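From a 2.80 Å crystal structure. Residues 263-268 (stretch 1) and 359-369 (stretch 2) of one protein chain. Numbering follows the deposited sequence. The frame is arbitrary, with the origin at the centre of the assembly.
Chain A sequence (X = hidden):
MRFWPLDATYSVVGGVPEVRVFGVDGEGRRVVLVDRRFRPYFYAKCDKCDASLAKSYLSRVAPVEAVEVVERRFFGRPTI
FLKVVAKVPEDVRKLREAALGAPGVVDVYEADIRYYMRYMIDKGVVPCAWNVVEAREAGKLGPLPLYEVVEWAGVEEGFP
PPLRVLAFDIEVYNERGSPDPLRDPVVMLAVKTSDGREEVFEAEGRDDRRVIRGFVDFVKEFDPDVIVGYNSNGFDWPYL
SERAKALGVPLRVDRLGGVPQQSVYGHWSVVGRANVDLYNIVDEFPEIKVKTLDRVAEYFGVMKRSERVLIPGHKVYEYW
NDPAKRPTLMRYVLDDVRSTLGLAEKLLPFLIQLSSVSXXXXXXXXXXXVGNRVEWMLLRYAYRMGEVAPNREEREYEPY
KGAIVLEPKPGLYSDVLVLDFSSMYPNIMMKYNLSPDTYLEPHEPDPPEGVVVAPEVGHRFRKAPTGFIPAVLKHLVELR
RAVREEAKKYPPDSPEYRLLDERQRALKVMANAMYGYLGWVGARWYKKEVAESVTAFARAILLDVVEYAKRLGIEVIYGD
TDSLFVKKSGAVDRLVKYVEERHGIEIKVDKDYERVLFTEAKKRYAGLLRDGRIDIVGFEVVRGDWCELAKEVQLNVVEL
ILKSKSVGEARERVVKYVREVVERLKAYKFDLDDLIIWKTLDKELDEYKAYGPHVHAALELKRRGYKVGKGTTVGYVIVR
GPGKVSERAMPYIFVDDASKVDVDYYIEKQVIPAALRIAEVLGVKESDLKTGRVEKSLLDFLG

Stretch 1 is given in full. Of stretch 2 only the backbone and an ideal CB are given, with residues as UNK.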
# COMPACT_ATOMS: atom_id res chain seq x y z
N SER A 263 -14.45 3.15 -5.74
CA SER A 263 -13.85 4.33 -6.36
C SER A 263 -12.41 4.08 -6.80
O SER A 263 -12.04 2.96 -7.14
CB SER A 263 -13.92 5.51 -5.40
OG SER A 263 -13.34 6.67 -5.98
N VAL A 264 -11.60 5.14 -6.78
CA VAL A 264 -10.26 5.08 -7.34
C VAL A 264 -9.38 4.12 -6.54
O VAL A 264 -9.59 3.89 -5.34
CB VAL A 264 -9.65 6.49 -7.40
CG1 VAL A 264 -9.38 7.02 -5.99
CG2 VAL A 264 -8.38 6.51 -8.25
N TYR A 265 -8.39 3.53 -7.23
CA TYR A 265 -7.49 2.51 -6.71
C TYR A 265 -8.22 1.26 -6.23
O TYR A 265 -7.62 0.43 -5.53
CB TYR A 265 -6.61 3.04 -5.57
CG TYR A 265 -6.08 4.44 -5.77
CD1 TYR A 265 -5.22 4.73 -6.82
CD2 TYR A 265 -6.41 5.46 -4.89
CE1 TYR A 265 -4.73 6.01 -7.00
CE2 TYR A 265 -5.93 6.74 -5.07
CZ TYR A 265 -5.09 7.01 -6.12
OH TYR A 265 -4.60 8.29 -6.29
N GLY A 266 -9.48 1.10 -6.60
CA GLY A 266 -10.28 0.03 -6.04
C GLY A 266 -10.71 0.23 -4.61
O GLY A 266 -11.29 -0.68 -4.02
N HIS A 267 -10.43 1.40 -4.03
CA HIS A 267 -10.88 1.68 -2.68
C HIS A 267 -12.39 1.94 -2.68
O HIS A 267 -12.98 2.30 -3.70
CB HIS A 267 -10.13 2.88 -2.09
CG HIS A 267 -10.86 4.18 -2.21
ND1 HIS A 267 -10.74 5.00 -3.31
CD2 HIS A 267 -11.71 4.81 -1.37
CE1 HIS A 267 -11.48 6.08 -3.14
NE2 HIS A 267 -12.09 5.99 -1.97
N TRP A 268 -13.00 1.75 -1.52
CA TRP A 268 -14.44 1.91 -1.37
C TRP A 268 -14.73 3.17 -0.57
O TRP A 268 -14.26 3.31 0.57
CB TRP A 268 -15.06 0.68 -0.70
CG TRP A 268 -15.28 -0.44 -1.67
CD1 TRP A 268 -14.32 -1.25 -2.20
CD2 TRP A 268 -16.52 -0.85 -2.24
NE1 TRP A 268 -14.90 -2.16 -3.07
CE2 TRP A 268 -16.25 -1.92 -3.11
CE3 TRP A 268 -17.84 -0.41 -2.10
CZ2 TRP A 268 -17.25 -2.57 -3.83
CZ3 TRP A 268 -18.84 -1.05 -2.82
CH2 TRP A 268 -18.53 -2.12 -3.67
N UNK A 359 -0.87 14.65 0.74
CA UNK A 359 -2.11 15.37 0.55
C UNK A 359 -3.30 14.55 0.10
O UNK A 359 -4.34 15.14 -0.24
CB UNK A 359 -1.88 16.49 -0.47
N UNK A 360 -3.20 13.22 0.09
CA UNK A 360 -4.36 12.41 -0.25
C UNK A 360 -5.26 12.19 0.98
O UNK A 360 -4.77 12.17 2.11
CB UNK A 360 -3.91 11.07 -0.83
N UNK A 361 -6.57 12.05 0.77
CA UNK A 361 -7.46 11.76 1.90
C UNK A 361 -7.16 10.41 2.53
O UNK A 361 -6.49 9.55 1.95
CB UNK A 361 -8.92 11.80 1.45
N UNK A 362 -7.66 10.24 3.75
CA UNK A 362 -7.29 9.08 4.56
C UNK A 362 -7.74 7.77 3.91
O UNK A 362 -7.07 6.75 4.06
CB UNK A 362 -7.90 9.20 5.96
N UNK A 363 -8.88 7.79 3.21
CA UNK A 363 -9.37 6.59 2.55
C UNK A 363 -8.59 6.22 1.29
O UNK A 363 -8.81 5.13 0.74
CB UNK A 363 -10.85 6.77 2.20
N UNK A 364 -7.70 7.10 0.81
CA UNK A 364 -6.95 6.84 -0.41
C UNK A 364 -5.44 6.73 -0.21
O UNK A 364 -4.77 6.15 -1.07
CB UNK A 364 -7.24 7.95 -1.42
N UNK A 365 -4.89 7.30 0.87
CA UNK A 365 -3.44 7.40 1.01
C UNK A 365 -2.80 6.01 0.99
O UNK A 365 -1.74 5.82 0.39
CB UNK A 365 -3.08 8.13 2.30
N UNK A 366 -3.43 5.03 1.64
CA UNK A 366 -2.87 3.68 1.66
C UNK A 366 -3.21 2.89 0.41
O UNK A 366 -2.41 2.05 -0.03
CB UNK A 366 -3.37 2.92 2.89
N UNK A 367 -4.39 3.12 -0.18
CA UNK A 367 -4.78 2.39 -1.38
C UNK A 367 -3.91 2.73 -2.57
O UNK A 367 -3.67 1.87 -3.43
CB UNK A 367 -6.24 2.68 -1.72
N UNK A 368 -3.43 3.97 -2.65
CA UNK A 368 -2.59 4.39 -3.75
C UNK A 368 -1.19 3.79 -3.64
O UNK A 368 -0.72 3.46 -2.55
CB UNK A 368 -2.51 5.92 -3.80
N UNK A 369 -0.53 3.65 -4.78
CA UNK A 369 0.84 3.16 -4.79
C UNK A 369 1.80 4.25 -4.33
O UNK A 369 1.45 5.44 -4.29
CB UNK A 369 1.22 2.67 -6.19

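Stretch 1 is a tight turn whose own bonds set its surface. Ser-263 N donates to His-267 O at 2.7 Å, and Val-264 O accepts from both His-267 N (2.9 Å) and His-267 ND1 (2.6 Å). With ND1 committed, the imidazole is held in place and NE2 is left on the side of positions 363 and 364.

Position 359 has phi/psi of 100/10 and nothing of stretch 1 near its ideal CB. The positive phi by itself favours glycine, and Gly-359 is found.

At position 360 the CA-to-CB bond points toward stretch 1, but no atom there lies within 5.5 Å of the ideal CB. A short side chain would fall short; a long one, apolar or polar, could reach the far end of the tyrosine. The residue is Leu-360, whose CD1 comes to 4.4 Å from Tyr-265 OH, a loose contact.

Positions 361 and 362 are out of reach. A phi of -64 at 361 permits proline among many others, and Pro-361 O accepts from N of 364 and N of 365, both at 3.0 Å. Leu-362 follows.

Position 363 points toward the imidazole, its ideal CB 4.2 Å from His-267 CD2. With ND1 donating, NE2 of a neutral ring would welcome a donor, and an acid would suit it only if the ring were charged; a small side chain would also fit. Asp-363 is the answer, yet its OD1 stays 3.7 Å from His-267 NE2, close without being a hydrogen bond. The nearest approach of this pair is made by the backbone, Asp-363 O to His-267 CD2 at 3.6 Å.

Position 364 points sideways into a notch formed by three side chains: its ideal CB is 4.1 Å from Tyr-265 CE2, 4.9 Å from His-267 CE1 and 5.1 Å from Val-264 CG1. A flexible chain with an aliphatic stem fits this, such as glutamine, methionine or glutamate. Gln-364 lays CG over one face of the imidazole, 3.9 Å from the centroid of the His-267 ring, a CH-pi contact. Its NE2 reaches 3.8 Å from Val-264 CG1 and 3.9 Å from Tyr-265 CE2.

Position 365 points away and 366 is out of reach; they hold Val-365 and Ala-366.

Position 367 marks the closest backbone approach, its CA 6.0 Å from Tyr-265 CA. Its CB points toward stretch 1 and already lies 3.9 Å from both Tyr-265 CB and His-267 CB, so a small side chain is the natural choice. The methyl of Ala-367 packs against both, and Ala-367 O also lies 3.8 Å from Tyr-265 CB.

Position 368 points sideways, but the ideal CB sits just 3.6 Å from Tyr-265 CZ. A compact apolar group suits an aromatic face so near. Ala-368 sets its CB over that face, 3.8 Å from the Tyr-265 ring centroid and 16° off the normal, a clear CH-pi contact.

Position 369 points sideways with nothing of stretch 1 nearby. It directly precedes a helix, where serine, threonine, aspartate or asparagine commonly cap; Ser-369 does so just beyond the stretch.

Stretch 2, residues 359-369: GLPLDQVAAAS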
# COMPACT_ATOMS: atom_id res chain seq x y z
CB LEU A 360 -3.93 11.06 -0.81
CG LEU A 360 -3.32 11.05 -2.21
CD1 LEU A 360 -2.76 9.67 -2.54
CD2 LEU A 360 -4.35 11.47 -3.25
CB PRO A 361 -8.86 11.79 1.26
CG PRO A 361 -8.69 12.52 -0.03
CD PRO A 361 -7.30 12.23 -0.49
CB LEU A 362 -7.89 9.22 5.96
CG LEU A 362 -7.35 8.32 7.08
CD1 LEU A 362 -5.84 8.22 7.01
CD2 LEU A 362 -7.78 8.88 8.43
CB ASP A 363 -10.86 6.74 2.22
CG ASP A 363 -11.17 8.02 1.46
OD1 ASP A 363 -10.51 8.29 0.43
OD2 ASP A 363 -12.07 8.76 1.89
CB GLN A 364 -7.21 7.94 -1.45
CG GLN A 364 -8.61 7.94 -2.04
CD GLN A 364 -8.93 9.22 -2.78
OE1 GLN A 364 -10.00 9.81 -2.61
NE2 GLN A 364 -8.00 9.66 -3.62
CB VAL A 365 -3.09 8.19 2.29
CG1 VAL A 365 -3.64 7.50 3.54
CG2 VAL A 365 -1.58 8.37 2.40
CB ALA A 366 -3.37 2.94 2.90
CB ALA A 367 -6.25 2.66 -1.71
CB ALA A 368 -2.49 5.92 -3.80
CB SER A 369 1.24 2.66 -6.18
OG SER A 369 1.22 3.71 -7.13
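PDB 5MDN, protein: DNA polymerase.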